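Local coordinates for protein predicted acetamidase/formamidase (Thermoanaerobacter tengcongensis, PDB 3TKK) that probably hydrolyses carbon-nitrogen bonds, other than peptide bonds, in linear amides, and binds zinc and calcium, at residues N157-L162 / D184-M189; D191-V196 / V278-K283; I231-S236 / L282-F287. All coordinates share one frame; numbering follows the deposited sequence.

How the contacts relate
Contact 1 holds the paired zinc and calcium site. Contact 2 lies next to it, their centres about 11 Å apart. The two meet through carboxylates: D159 OD2 is 2.6 Å from E193 OE1 and 2.8 Å from D280 OD2. Contact 3 is a strand pair farther from the metals, about 14 Å from contact 1 and about 10 Å from contact 2, centre to centre. It shares L282 and K283 with contact 2. A salt bridge, D191 OD2 to R286 NH2 at 2.8 Å, ties these two again. The nearest side-chain atom of T284 is about 9 Å from the calcium. M158 and L162 pack against contact 3.

Contact 1 (N157-L162 / D184-M189); sequences NMDTTL and DLHALM. With CA (calcium ion), chain G; ZN (zinc ion), chain F.
The edge of the H186 ring meets D159. D159 OD1 sits 3.4 Å from H186 CE1, near the ring plane, and the carboxylate is turned 46° against the ring. Over one face of the ring lies the backbone O of D184, 3.6 Å above the plane and offset toward the rim. At another point of its edge, H186 NE2 binds the zinc at 2.1 Å. The carboxylate of D159 takes the calcium with both oxygens, OD1 at 2.3 Å and the longer OD2 at 2.6 Å.

D184 bridges the metals: OD1 binds the zinc and OD2 the calcium. D184 points toward the 157-162 segment, with CG anti to the backbone N. D159 OD1 and D184 OD2 are only 2.9 Å apart. The calcium they share would offset their repulsion, and the two carboxylate planes stand 62° apart. N157 adds OD1 to the calcium, while its ND2 bonds to G149 O and to water 1, itself a calcium ligand. Water 2 binds both metals. Waters 1 to 3 complete the seven calcium ligands.

Away from the metals, M189 completes the contact. Its chain bends at chi3 (79°), bringing CE to 3.2 Å from D159 O and 3.6 Å from T161 CG2. T161 OG1 itself bonds to D191.

E200 and the oxidised Cys39, a 3-sulfinoalanine, also bind the zinc. The arrangement is a carboxylate- and water-bridged dinuclear metal site, consistent with the active centre of a metal-dependent amidase.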
ATOM      1  N   ASN A 157       5.693 -15.607   8.320  1.00 18.10           N
ATOM      2  CA  ASN A 157       6.520 -14.353   8.255  1.00 18.37           C
ATOM      3  C   ASN A 157       5.821 -13.386   7.290  1.00 17.04           C
ATOM      4  O   ASN A 157       6.262 -13.130   6.152  1.00 16.08           O
ATOM      5  CB  ASN A 157       7.878 -14.693   7.666  1.00 19.45           C
ATOM      6  CG  ASN A 157       8.879 -13.546   7.772  1.00 20.99           C
ATOM      7  OD1 ASN A 157       8.732 -12.610   8.525  1.00 17.45           O
ATOM      8  ND2 ASN A 157       9.937 -13.639   6.963  1.00 20.25           N
ATOM      9  N   MET A 158       4.760 -12.839   7.773  1.00 15.77           N
ATOM     10  CA  MET A 158       3.942 -11.928   7.003  1.00 16.75           C
ATOM     11  C   MET A 158       4.391 -10.437   7.089  1.00 16.91           C
ATOM     12  O   MET A 158       3.876  -9.658   6.312  1.00 15.80           O
ATOM     13  CB  MET A 158       2.498 -12.009   7.500  1.00 15.67           C
ATOM     14  CG  MET A 158       1.852 -13.338   7.481  1.00 16.03           C
ATOM     15  SD  MET A 158       0.105 -13.312   7.979  1.00 18.21           S
ATOM     16  CE  MET A 158       0.394 -13.356   9.738  1.00 16.28           C
ATOM     17  N   ASP A 159       5.225 -10.059   8.099  1.00 18.08           N
ATOM     18  CA  ASP A 159       5.821  -8.707   8.269  1.00 15.58           C
ATOM     19  C   ASP A 159       4.795  -7.676   7.906  1.00 15.38           C
ATOM     20  O   ASP A 159       5.001  -6.756   7.053  1.00 15.12           O
ATOM     21  CB  ASP A 159       7.114  -8.482   7.487  1.00 16.11           C
ATOM     22  CG  ASP A 159       8.332  -9.270   8.077  1.00 17.11           C
ATOM     23  OD1 ASP A 159       8.385  -9.693   9.258  1.00 19.82           O
ATOM     24  OD2 ASP A 159       9.154  -9.713   7.253  1.00 20.36           O
ATOM     25  N   THR A 160       3.695  -7.758   8.655  1.00 16.50           N
ATOM     26  CA  THR A 160       2.586  -6.837   8.502  1.00 15.37           C
ATOM     27  C   THR A 160       2.456  -5.797   9.620  1.00 19.35           C
ATOM     28  O   THR A 160       2.252  -6.185  10.783  1.00 19.69           O
ATOM     29  CB  THR A 160       1.273  -7.699   8.294  1.00 15.63           C
ATOM     30  OG1 THR A 160       1.375  -8.420   7.019  1.00 19.03           O
ATOM     31  CG2 THR A 160       0.076  -6.745   8.304  1.00 15.83           C
ATOM     32  N   THR A 161       2.513  -4.466   9.307  1.00 15.80           N
ATOM     33  CA  THR A 161       2.696  -3.458  10.279  1.00 18.22           C
ATOM     34  C   THR A 161       1.406  -3.377  11.078  1.00 16.90           C
ATOM     35  O   THR A 161       1.442  -2.973  12.224  1.00 18.74           O
ATOM     36  CB  THR A 161       2.850  -2.010   9.562  1.00 16.41           C
ATOM     37  OG1 THR A 161       1.871  -1.968   8.489  1.00 16.32           O
ATOM     38  CG2 THR A 161       4.409  -1.907   8.917  1.00 16.14           C
ATOM     39  N   LEU A 162       0.277  -3.807  10.508  1.00 16.68           N
ATOM     40  CA  LEU A 162      -0.970  -3.766  11.274  1.00 17.60           C
ATOM     41  C   LEU A 162      -0.946  -4.671  12.601  1.00 17.48           C
ATOM     42  O   LEU A 162      -1.877  -4.601  13.360  1.00 18.12           O
ATOM     43  CB  LEU A 162      -2.160  -4.212  10.354  1.00 18.93           C
ATOM     44  CG  LEU A 162      -2.399  -3.380   9.032  1.00 17.60           C
ATOM     45  CD1 LEU A 162      -3.706  -3.924   8.327  1.00 17.68           C
ATOM     46  CD2 LEU A 162      -2.396  -1.875   9.451  1.00 20.81           C
ATOM     47  N   ASP A 184       9.805 -12.737  15.908  1.00 19.03           N
ATOM     48  CA  ASP A 184      10.293 -11.669  15.009  1.00 19.20           C
ATOM     49  C   ASP A 184       9.678 -10.379  15.238  1.00 17.45           C
ATOM     50  O   ASP A 184       9.159  -9.813  14.233  1.00 16.97           O
ATOM     51  CB  ASP A 184       9.999 -12.148  13.542  1.00 17.17           C
ATOM     52  CG  ASP A 184      10.454 -11.181  12.467  1.00 16.97           C
ATOM     53  OD1 ASP A 184      11.529 -10.631  12.587  1.00 22.11           O
ATOM     54  OD2 ASP A 184       9.790 -10.962  11.400  1.00 17.93           O
ATOM     55  N   LEU A 185       9.697  -9.869  16.497  1.00 17.94           N
ATOM     56  CA  LEU A 185       9.212  -8.576  16.768  1.00 18.02           C
ATOM     57  C   LEU A 185      10.082  -7.488  16.139  1.00 18.22           C
ATOM     58  O   LEU A 185      11.323  -7.706  15.948  1.00 18.41           O
ATOM     59  CB  LEU A 185       9.031  -8.242  18.317  1.00 18.78           C
ATOM     60  CG  LEU A 185       8.359  -9.262  19.276  1.00 21.10           C
ATOM     61  CD1 LEU A 185       8.295  -8.778  20.865  1.00 23.85           C
ATOM     62  CD2 LEU A 185       7.008  -9.624  18.848  1.00 19.26           C
ATOM     63  N   HIS A 186       9.417  -6.334  15.864  1.00 18.00           N
ATOM     64  CA  HIS A 186      10.140  -5.170  15.254  1.00 18.16           C
ATOM     65  C   HIS A 186       9.736  -4.009  16.092  1.00 19.55           C
ATOM     66  O   HIS A 186       8.578  -3.970  16.434  1.00 19.97           O
ATOM     67  CB  HIS A 186       9.780  -4.842  13.799  1.00 17.52           C
ATOM     68  CG  HIS A 186      10.080  -5.942  12.832  1.00 18.83           C
ATOM     69  ND1 HIS A 186       9.351  -6.140  11.695  1.00 19.23           N
ATOM     70  CD2 HIS A 186      11.055  -6.862  12.819  1.00 17.28           C
ATOM     71  CE1 HIS A 186       9.765  -7.235  11.088  1.00 17.13           C
ATOM     72  NE2 HIS A 186      10.815  -7.687  11.763  1.00 20.25           N
ATOM     73  N   ALA A 187      10.695  -3.205  16.544  1.00 19.51           N
ATOM     74  CA  ALA A 187      10.334  -1.953  17.219  1.00 20.26           C
ATOM     75  C   ALA A 187       9.711  -0.898  16.247  1.00 19.98           C
ATOM     76  O   ALA A 187       9.079   0.090  16.683  1.00 22.05           O
ATOM     77  CB  ALA A 187      11.626  -1.359  17.784  1.00 23.55           C
ATOM     78  N   LEU A 188       9.951  -1.071  14.969  1.00 19.27           N
ATOM     79  CA  LEU A 188       9.578  -0.172  13.868  1.00 19.00           C
ATOM     80  C   LEU A 188       9.843  -0.872  12.535  1.00 18.19           C
ATOM     81  O   LEU A 188      10.867  -1.422  12.396  1.00 18.22           O
ATOM     82  CB  LEU A 188      10.478   1.032  13.825  1.00 19.75           C
ATOM     83  CG  LEU A 188       9.942   2.225  12.980  1.00 21.81           C
ATOM     84  CD1 LEU A 188       8.446   2.593  13.216  1.00 19.81           C
ATOM     85  CD2 LEU A 188      10.950   3.449  13.151  1.00 20.80           C
ATOM     86  N   MET A 189       8.948  -0.696  11.571  1.00 17.67           N
ATOM     87  CA  MET A 189       9.199  -1.226  10.204  1.00 17.09           C
ATOM     88  C   MET A 189       8.200  -0.468   9.307  1.00 16.89           C
ATOM     89  O   MET A 189       7.059  -0.186   9.717  1.00 16.96           O
ATOM     90  CB  MET A 189       8.893  -2.773  10.152  1.00 16.58           C
ATOM     91  CG  MET A 189       9.295  -3.419   8.732  1.00 16.21           C
ATOM     92  SD  MET A 189       8.460  -5.001   8.560  1.00 17.80           S
ATOM     93  CE  MET A 189       6.860  -4.366   8.107  1.00 15.53           C
TER
HETATM   94 CA    CA G 302      10.294 -11.038   9.130  1.00  6.87          CA
HETATM   95 ZN    ZN F 301      12.277  -9.130  11.285  0.70  7.40          ZN
HETATM   96  O   HOH W   1      11.704 -11.469   7.158  1.00 15.59           O
HETATM   97  O   HOH W   2      12.047  -9.255   9.264  1.00  4.22           O
HETATM   98  O   HOH W   3      12.087 -12.707   9.583  1.00 13.78           O

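Contact 2 (D191-V196 / V278-K283)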
ATOM      1  N   ASP A 191       6.014  -0.340   5.580  1.00 15.99           N
ATOM      2  CA  ASP A 191       5.356  -1.313   4.716  1.00 15.66           C
ATOM      3  C   ASP A 191       6.312  -1.567   3.561  1.00 15.62           C
ATOM      4  O   ASP A 191       7.002  -0.616   2.999  1.00 15.86           O
ATOM      5  CB  ASP A 191       4.053  -0.772   4.004  1.00 15.80           C
ATOM      6  CG  ASP A 191       2.765  -0.964   4.885  1.00 16.07           C
ATOM      7  OD1 ASP A 191       2.762  -1.809   5.831  1.00 17.22           O
ATOM      8  OD2 ASP A 191       1.769  -0.263   4.661  1.00 19.14           O
ATOM      9  N   GLY A 192       6.370  -2.836   3.200  1.00 15.44           N
ATOM     10  CA  GLY A 192       7.346  -3.244   2.105  1.00 15.58           C
ATOM     11  C   GLY A 192       8.713  -3.773   2.684  1.00 15.72           C
ATOM     12  O   GLY A 192       9.385  -4.687   2.104  1.00 15.92           O
ATOM     13  N   GLU A 193       9.113  -3.205   3.785  1.00 15.79           N
ATOM     14  CA  GLU A 193      10.337  -3.699   4.527  1.00 16.06           C
ATOM     15  C   GLU A 193      11.530  -3.694   3.573  1.00 16.48           C
ATOM     16  O   GLU A 193      12.282  -4.744   3.478  1.00 16.75           O
ATOM     17  CB  GLU A 193      10.135  -5.135   5.126  1.00 15.91           C
ATOM     18  CG  GLU A 193      11.312  -5.483   6.175  1.00 16.30           C
ATOM     19  CD  GLU A 193      10.978  -6.812   6.844  1.00 20.71           C
ATOM     20  OE1 GLU A 193      10.264  -7.611   6.128  1.00 15.98           O
ATOM     21  OE2 GLU A 193      11.384  -7.030   8.034  1.00 18.05           O
ATOM     22  N   VAL A 194      11.751  -2.568   2.846  1.00 16.69           N
ATOM     23  CA  VAL A 194      12.498  -2.749   1.511  1.00 17.09           C
ATOM     24  C   VAL A 194      14.010  -2.876   1.677  1.00 17.76           C
ATOM     25  O   VAL A 194      14.736  -3.220   0.706  1.00 18.82           O
ATOM     26  CB  VAL A 194      12.155  -1.545   0.505  1.00 17.18           C
ATOM     27  CG1 VAL A 194      10.620  -1.444   0.136  1.00 16.71           C
ATOM     28  CG2 VAL A 194      12.628  -0.127   1.090  1.00 17.48           C
ATOM     29  N   GLY A 195      14.519  -2.606   2.870  1.00 17.93           N
ATOM     30  CA  GLY A 195      15.968  -2.810   3.124  1.00 23.25           C
ATOM     31  C   GLY A 195      16.274  -4.281   3.486  1.00 21.09           C
ATOM     32  O   GLY A 195      17.407  -4.667   3.619  1.00 21.13           O
ATOM     33  N   VAL A 196      15.212  -5.057   3.706  1.00 20.05           N
ATOM     34  CA  VAL A 196      15.267  -6.486   4.144  1.00 18.39           C
ATOM     35  C   VAL A 196      14.833  -6.688   5.626  1.00 21.85           C
ATOM     36  O   VAL A 196      14.275  -7.748   6.016  1.00 21.96           O
ATOM     37  CB  VAL A 196      16.582  -7.216   3.804  1.00 22.74           C
ATOM     38  CG1 VAL A 196      17.630  -7.331   4.944  1.00 19.84           C
ATOM     39  CG2 VAL A 196      16.271  -8.730   3.379  1.00 21.04           C
ATOM     40  N   VAL A 278       7.978  -6.935   0.537  1.00 17.38           N
ATOM     41  CA  VAL A 278       8.389  -7.469  -0.796  1.00 16.59           C
ATOM     42  C   VAL A 278       9.719  -8.123  -0.790  1.00 20.59           C
ATOM     43  O   VAL A 278      10.292  -8.335  -1.817  1.00 21.68           O
ATOM     44  CB  VAL A 278       8.450  -6.310  -1.817  1.00 20.47           C
ATOM     45  CG1 VAL A 278       7.047  -5.663  -1.870  1.00 21.47           C
ATOM     46  CG2 VAL A 278       9.432  -5.166  -1.290  1.00 16.68           C
ATOM     47  N   VAL A 279      10.197  -8.581   0.351  1.00 19.11           N
ATOM     48  CA  VAL A 279      11.583  -8.954   0.281  1.00 22.10           C
ATOM     49  C   VAL A 279      11.674 -10.457   0.776  1.00 25.98           C
ATOM     50  O   VAL A 279      12.755 -10.989   0.837  1.00 28.93           O
ATOM     51  CB  VAL A 279      12.400  -8.038   1.348  1.00 24.94           C
ATOM     52  CG1 VAL A 279      12.374  -6.501   0.983  1.00 17.26           C
ATOM     53  CG2 VAL A 279      11.948  -8.218   2.728  1.00 20.73           C
ATOM     54  N   ASP A 280      10.580 -11.060   1.302  1.00 25.55           N
ATOM     55  CA  ASP A 280      10.693 -12.399   1.877  1.00 24.53           C
ATOM     56  C   ASP A 280      10.525 -13.399   0.712  1.00 25.53           C
ATOM     57  O   ASP A 280      10.372 -13.022  -0.486  1.00 26.52           O
ATOM     58  CB  ASP A 280       9.682 -12.681   3.065  1.00 26.01           C
ATOM     59  CG  ASP A 280       9.853 -11.684   4.295  1.00 27.75           C
ATOM     60  OD1 ASP A 280      11.014 -11.335   4.564  1.00 29.86           O
ATOM     61  OD2 ASP A 280       8.862 -11.286   5.005  1.00 20.79           O
ATOM     62  N   PRO A 281      10.642 -14.707   1.014  1.00 29.63           N
ATOM     63  CA  PRO A 281      10.641 -15.649  -0.109  1.00 28.04           C
ATOM     64  C   PRO A 281       9.300 -15.545  -0.903  1.00 26.27           C
ATOM     65  O   PRO A 281       9.229 -15.792  -2.063  1.00 24.92           O
ATOM     66  CB  PRO A 281      10.728 -17.023   0.604  1.00 32.11           C
ATOM     67  CG  PRO A 281      11.537 -16.739   1.936  1.00 32.78           C
ATOM     68  CD  PRO A 281      10.940 -15.326   2.330  1.00 32.03           C
ATOM     69  N   LEU A 282       8.216 -15.174  -0.241  1.00 22.12           N
ATOM     70  CA  LEU A 282       7.032 -14.765  -0.931  1.00 19.50           C
ATOM     71  C   LEU A 282       6.776 -13.353  -0.461  1.00 21.65           C
ATOM     72  O   LEU A 282       7.211 -12.991   0.717  1.00 20.26           O
ATOM     73  CB  LEU A 282       5.919 -15.683  -0.472  1.00 21.89           C
ATOM     74  CG  LEU A 282       5.961 -17.197  -0.638  1.00 22.80           C
ATOM     75  CD1 LEU A 282       4.584 -17.942  -0.168  1.00 21.52           C
ATOM     76  CD2 LEU A 282       6.345 -17.671  -2.126  1.00 26.44           C
ATOM     77  N   LYS A 283       6.050 -12.555  -1.271  1.00 17.87           N
ATOM     78  CA  LYS A 283       5.596 -11.111  -0.879  1.00 17.14           C
ATOM     79  C   LYS A 283       4.230 -11.220  -0.294  1.00 17.44           C
ATOM     80  O   LYS A 283       3.531 -12.199  -0.551  1.00 22.19           O
ATOM     81  CB  LYS A 283       5.528 -10.261  -2.175  1.00 22.32           C
ATOM     82  CG  LYS A 283       6.881 -10.633  -3.072  1.00 27.43           C
ATOM     83  CD  LYS A 283       7.018  -9.555  -4.076  1.00 34.27           C
ATOM     84  CE  LYS A 283       8.382  -9.542  -4.881  1.00 37.71           C
ATOM     85  NZ  LYS A 283       9.086 -10.687  -4.404  1.00 30.51           N
TER
HETATM   86  O   HOH W   4      13.227 -10.460   5.717  1.00 23.28           O
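V279 packs against the peptide carbonyl of E193 with both methyls. CG1 is 3.1 Å from E193 O, a tight approach, and V279 CG2 is 3.6 Å from the same oxygen. One backbone bond joins the loops: V278 N donates to G192 O at 3.1 Å, nearly straight at 171°. Beside it, V194 CG1 and V278 CG2 lie 4.2 Å apart, the two side chains alongside and pointing the same way.

The acidic tips meet less closely. E193 OE1 is 4.1 Å from D280 OD2, with the carboxylate planes 80° apart. D159, a calcium ligand, lies close to both tips. With CG anti to the backbone N (chi1 -167°) and the chain extended beyond it, E193 carries its carboxylate toward D280 and D159. Water 4 links the loops by donating to V196 O and D280 OD1.

The next shell fixes the backbones. V196 N bonds to E193 O and closes a type I turn from E193 to V196. G192 has a positive phi, where a CB would collide with the preceding carbonyl. Q277 OE1 accepts from V279 N and D280 N. From the second subunit, S268 bonds to G195 N and F267 packs on V194.

E193 is a recorded zinc ligand of this protein, but the zinc by this chain is not bound to it. The contact is thus a pair of loops at the rim of the metal site, set in the dimer interface.

Contact 3 (I231-S236 / L282-F287); sequences IASAES and LKTARF
I231-A234 and K283-R286 pair as antiparallel strands, with axes 4.8 Å apart and a 149° angle between their directions. A232 with A285 and A234 with K283 are the hydrogen-bonded pairs; I231 with R286 and S233 with T284 are the non-hydrogen-bonded ones. The bond from A285 N to A232 O is 3.1 Å long and runs nearly along the C=O axis.

I231, S233, T284 and R286 share one face. S233 OG and T284 OG1 are hydrogen-bonded at 2.9 Å, and either hydroxyl could be the donor. Each of these oxygens is anti to its own carbonyl carbon (chi1 -52° and -64°), which brings them together on the shared face. T284 OG1 also bonds to Q277 NE2. The methyls of the same face touch beside this bond: I231 CG2 reaches T284 CG2 at 3.5 Å. The other branch of I231 lies alongside R286, CD1 being 3.7 Å from R286 CB. R286 then runs extended from CG to NE and carries its guanidinium beyond the pair. There it forms a salt bridge with D191 and bonds to Q274 and S276. An alanine in place of I231 would probably open a gap beside T284 CG2 and take away one of the apolar groups that pack along the R286 stem.

On the opposite face, A232, A234 and A285 have only methyls, and helix 237-255 packs there through I243, K239 and V241. K283 also rises on this side and touches L237.

The chemistry is therefore split by face. The alanine methyls let helix 237-255 pack directly on the sheet. The other face pairs polar groups, those of T284 and R286 buried, with definite partners and turns the fixed arginine toward the loops by the metal site.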
ATOM      1  N   ILE A 231      -5.176 -10.784   4.422  1.00 18.09           N
ATOM      2  CA  ILE A 231      -3.701 -10.791   4.135  1.00 17.41           C
ATOM      3  C   ILE A 231      -3.437 -11.992   3.209  1.00 18.10           C
ATOM      4  O   ILE A 231      -4.102 -13.042   3.403  1.00 18.24           O
ATOM      5  CB  ILE A 231      -2.964 -11.121   5.413  1.00 17.00           C
ATOM      6  CG1 ILE A 231      -3.381 -10.149   6.600  1.00 18.92           C
ATOM      7  CG2 ILE A 231      -1.363 -11.093   5.181  1.00 16.85           C
ATOM      8  CD1 ILE A 231      -2.962  -8.831   6.354  1.00 22.66           C
ATOM      9  N   ALA A 232      -2.588 -11.879   2.204  1.00 17.58           N
ATOM     10  CA  ALA A 232      -2.220 -13.119   1.447  1.00 19.01           C
ATOM     11  C   ALA A 232      -0.771 -13.054   0.982  1.00 19.31           C
ATOM     12  O   ALA A 232      -0.294 -11.929   0.804  1.00 17.28           O
ATOM     13  CB  ALA A 232      -3.052 -13.218   0.226  1.00 18.79           C
ATOM     14  N   SER A 233      -0.145 -14.239   0.628  1.00 18.13           N
ATOM     15  CA  SER A 233       1.223 -14.201   0.160  1.00 18.04           C
ATOM     16  C   SER A 233       1.295 -15.096  -1.083  1.00 18.98           C
ATOM     17  O   SER A 233       0.501 -15.989  -1.188  1.00 19.61           O
ATOM     18  CB  SER A 233       2.214 -14.697   1.292  1.00 17.71           C
ATOM     19  OG  SER A 233       1.939 -13.955   2.521  1.00 19.54           O
ATOM     20  N   ALA A 234       2.200 -14.773  -1.993  1.00 19.17           N
ATOM     21  CA  ALA A 234       2.470 -15.432  -3.273  1.00 22.97           C
ATOM     22  C   ALA A 234       3.808 -14.976  -3.770  1.00 23.18           C
ATOM     23  O   ALA A 234       4.413 -14.027  -3.238  1.00 19.39           O
ATOM     24  CB  ALA A 234       1.403 -15.059  -4.307  1.00 21.87           C
ATOM     25  N   GLU A 235       4.209 -15.619  -4.875  1.00 21.97           N
ATOM     26  CA  GLU A 235       5.445 -15.351  -5.496  1.00 27.44           C
ATOM     27  C   GLU A 235       5.518 -13.984  -6.120  1.00 28.62           C
ATOM     28  O   GLU A 235       6.621 -13.480  -6.241  1.00 30.32           O
ATOM     29  CB  GLU A 235       5.757 -16.398  -6.604  1.00 30.39           C
ATOM     30  CG  GLU A 235       6.501 -17.617  -6.123  1.00 39.42           C
ATOM     31  CD  GLU A 235       7.700 -17.470  -5.064  1.00 43.70           C
ATOM     32  OE1 GLU A 235       8.306 -16.402  -4.830  1.00 44.45           O
ATOM     33  OE2 GLU A 235       8.062 -18.535  -4.475  1.00 48.23           O
ATOM     34  N   SER A 236       4.387 -13.326  -6.390  1.00 25.48           N
ATOM     35  CA  SER A 236       4.424 -11.886  -6.765  1.00 22.24           C
ATOM     36  C   SER A 236       3.466 -11.128  -5.993  1.00 21.90           C
ATOM     37  O   SER A 236       2.503 -11.717  -5.499  1.00 21.31           O
ATOM     38  CB  SER A 236       3.995 -11.762  -8.292  1.00 24.62           C
ATOM     39  OG  SER A 236       2.648 -12.204  -8.387  1.00 23.34           O
ATOM     40  N   LEU A 282       8.216 -15.174  -0.241  1.00 22.12           N
ATOM     41  CA  LEU A 282       7.032 -14.765  -0.931  1.00 19.50           C
ATOM     42  C   LEU A 282       6.776 -13.353  -0.461  1.00 21.65           C
ATOM     43  O   LEU A 282       7.211 -12.991   0.717  1.00 20.26           O
ATOM     44  CB  LEU A 282       5.919 -15.683  -0.472  1.00 21.89           C
ATOM     45  CG  LEU A 282       5.961 -17.197  -0.638  1.00 22.80           C
ATOM     46  CD1 LEU A 282       4.584 -17.942  -0.168  1.00 21.52           C
ATOM     47  CD2 LEU A 282       6.345 -17.671  -2.126  1.00 26.44           C
ATOM     48  N   LYS A 283       6.050 -12.555  -1.271  1.00 17.87           N
ATOM     49  CA  LYS A 283       5.596 -11.111  -0.879  1.00 17.14           C
ATOM     50  C   LYS A 283       4.230 -11.220  -0.294  1.00 17.44           C
ATOM     51  O   LYS A 283       3.531 -12.199  -0.551  1.00 22.19           O
ATOM     52  CB  LYS A 283       5.528 -10.261  -2.175  1.00 22.32           C
ATOM     53  CG  LYS A 283       6.881 -10.633  -3.072  1.00 27.43           C
ATOM     54  CD  LYS A 283       7.018  -9.555  -4.076  1.00 34.27           C
ATOM     55  CE  LYS A 283       8.382  -9.542  -4.881  1.00 37.71           C
ATOM     56  NZ  LYS A 283       9.086 -10.687  -4.404  1.00 30.51           N
ATOM     57  N   THR A 284       3.965 -10.316   0.630  1.00 20.50           N
ATOM     58  CA  THR A 284       2.759 -10.352   1.334  1.00 18.23           C
ATOM     59  C   THR A 284       2.075  -8.966   1.049  1.00 16.12           C
ATOM     60  O   THR A 284       2.671  -7.863   1.137  1.00 16.78           O
ATOM     61  CB  THR A 284       3.023 -10.495   2.804  1.00 16.03           C
ATOM     62  OG1 THR A 284       3.656 -11.747   3.073  1.00 16.08           O
ATOM     63  CG2 THR A 284       1.714 -10.446   3.565  1.00 15.85           C
ATOM     64  N   ALA A 285       0.771  -9.036   0.763  1.00 16.60           N
ATOM     65  CA  ALA A 285      -0.032  -7.896   0.533  1.00 16.43           C
ATOM     66  C   ALA A 285      -1.271  -8.007   1.313  1.00 17.72           C
ATOM     67  O   ALA A 285      -1.561  -9.059   1.915  1.00 17.88           O
ATOM     68  CB  ALA A 285      -0.462  -7.827  -1.022  1.00 16.99           C
ATOM     69  N   ARG A 286      -2.036  -6.936   1.270  1.00 19.04           N
ATOM     70  CA  ARG A 286      -3.253  -6.968   1.961  1.00 17.17           C
ATOM     71  C   ARG A 286      -4.354  -6.206   1.311  1.00 20.09           C
ATOM     72  O   ARG A 286      -4.085  -5.369   0.453  1.00 19.29           O
ATOM     73  CB  ARG A 286      -3.042  -6.549   3.385  1.00 22.56           C
ATOM     74  CG  ARG A 286      -2.608  -5.190   3.635  1.00 20.69           C
ATOM     75  CD  ARG A 286      -2.030  -5.046   5.064  1.00 20.45           C
ATOM     76  NE  ARG A 286      -1.817  -3.598   5.231  1.00 16.64           N
ATOM     77  CZ  ARG A 286      -0.623  -2.981   5.252  1.00 17.35           C
ATOM     78  NH1 ARG A 286       0.488  -3.679   5.404  1.00 15.85           N
ATOM     79  NH2 ARG A 286      -0.574  -1.634   5.408  1.00 18.10           N
ATOM     80  N   PHE A 287      -5.604  -6.501   1.666  1.00 20.13           N
ATOM     81  CA  PHE A 287      -6.705  -5.594   1.260  1.00 19.97           C
ATOM     82  C   PHE A 287      -7.557  -5.097   2.419  1.00 21.13           C
ATOM     83  O   PHE A 287      -8.138  -5.874   3.167  1.00 19.86           O
ATOM     84  CB  PHE A 287      -7.571  -6.299   0.203  1.00 19.93           C
ATOM     85  CG  PHE A 287      -8.613  -5.371  -0.406  1.00 22.84           C
ATOM     86  CD1 PHE A 287      -8.216  -4.395  -1.310  1.00 21.02           C
ATOM     87  CD2 PHE A 287      -9.976  -5.551  -0.149  1.00 21.82           C
ATOM     88  CE1 PHE A 287      -9.111  -3.501  -1.864  1.00 21.66           C
ATOM     89  CE2 PHE A 287     -10.893  -4.634  -0.744  1.00 22.78           C
ATOM     90  CZ  PHE A 287     -10.481  -3.670  -1.641  1.00 22.71           C
TER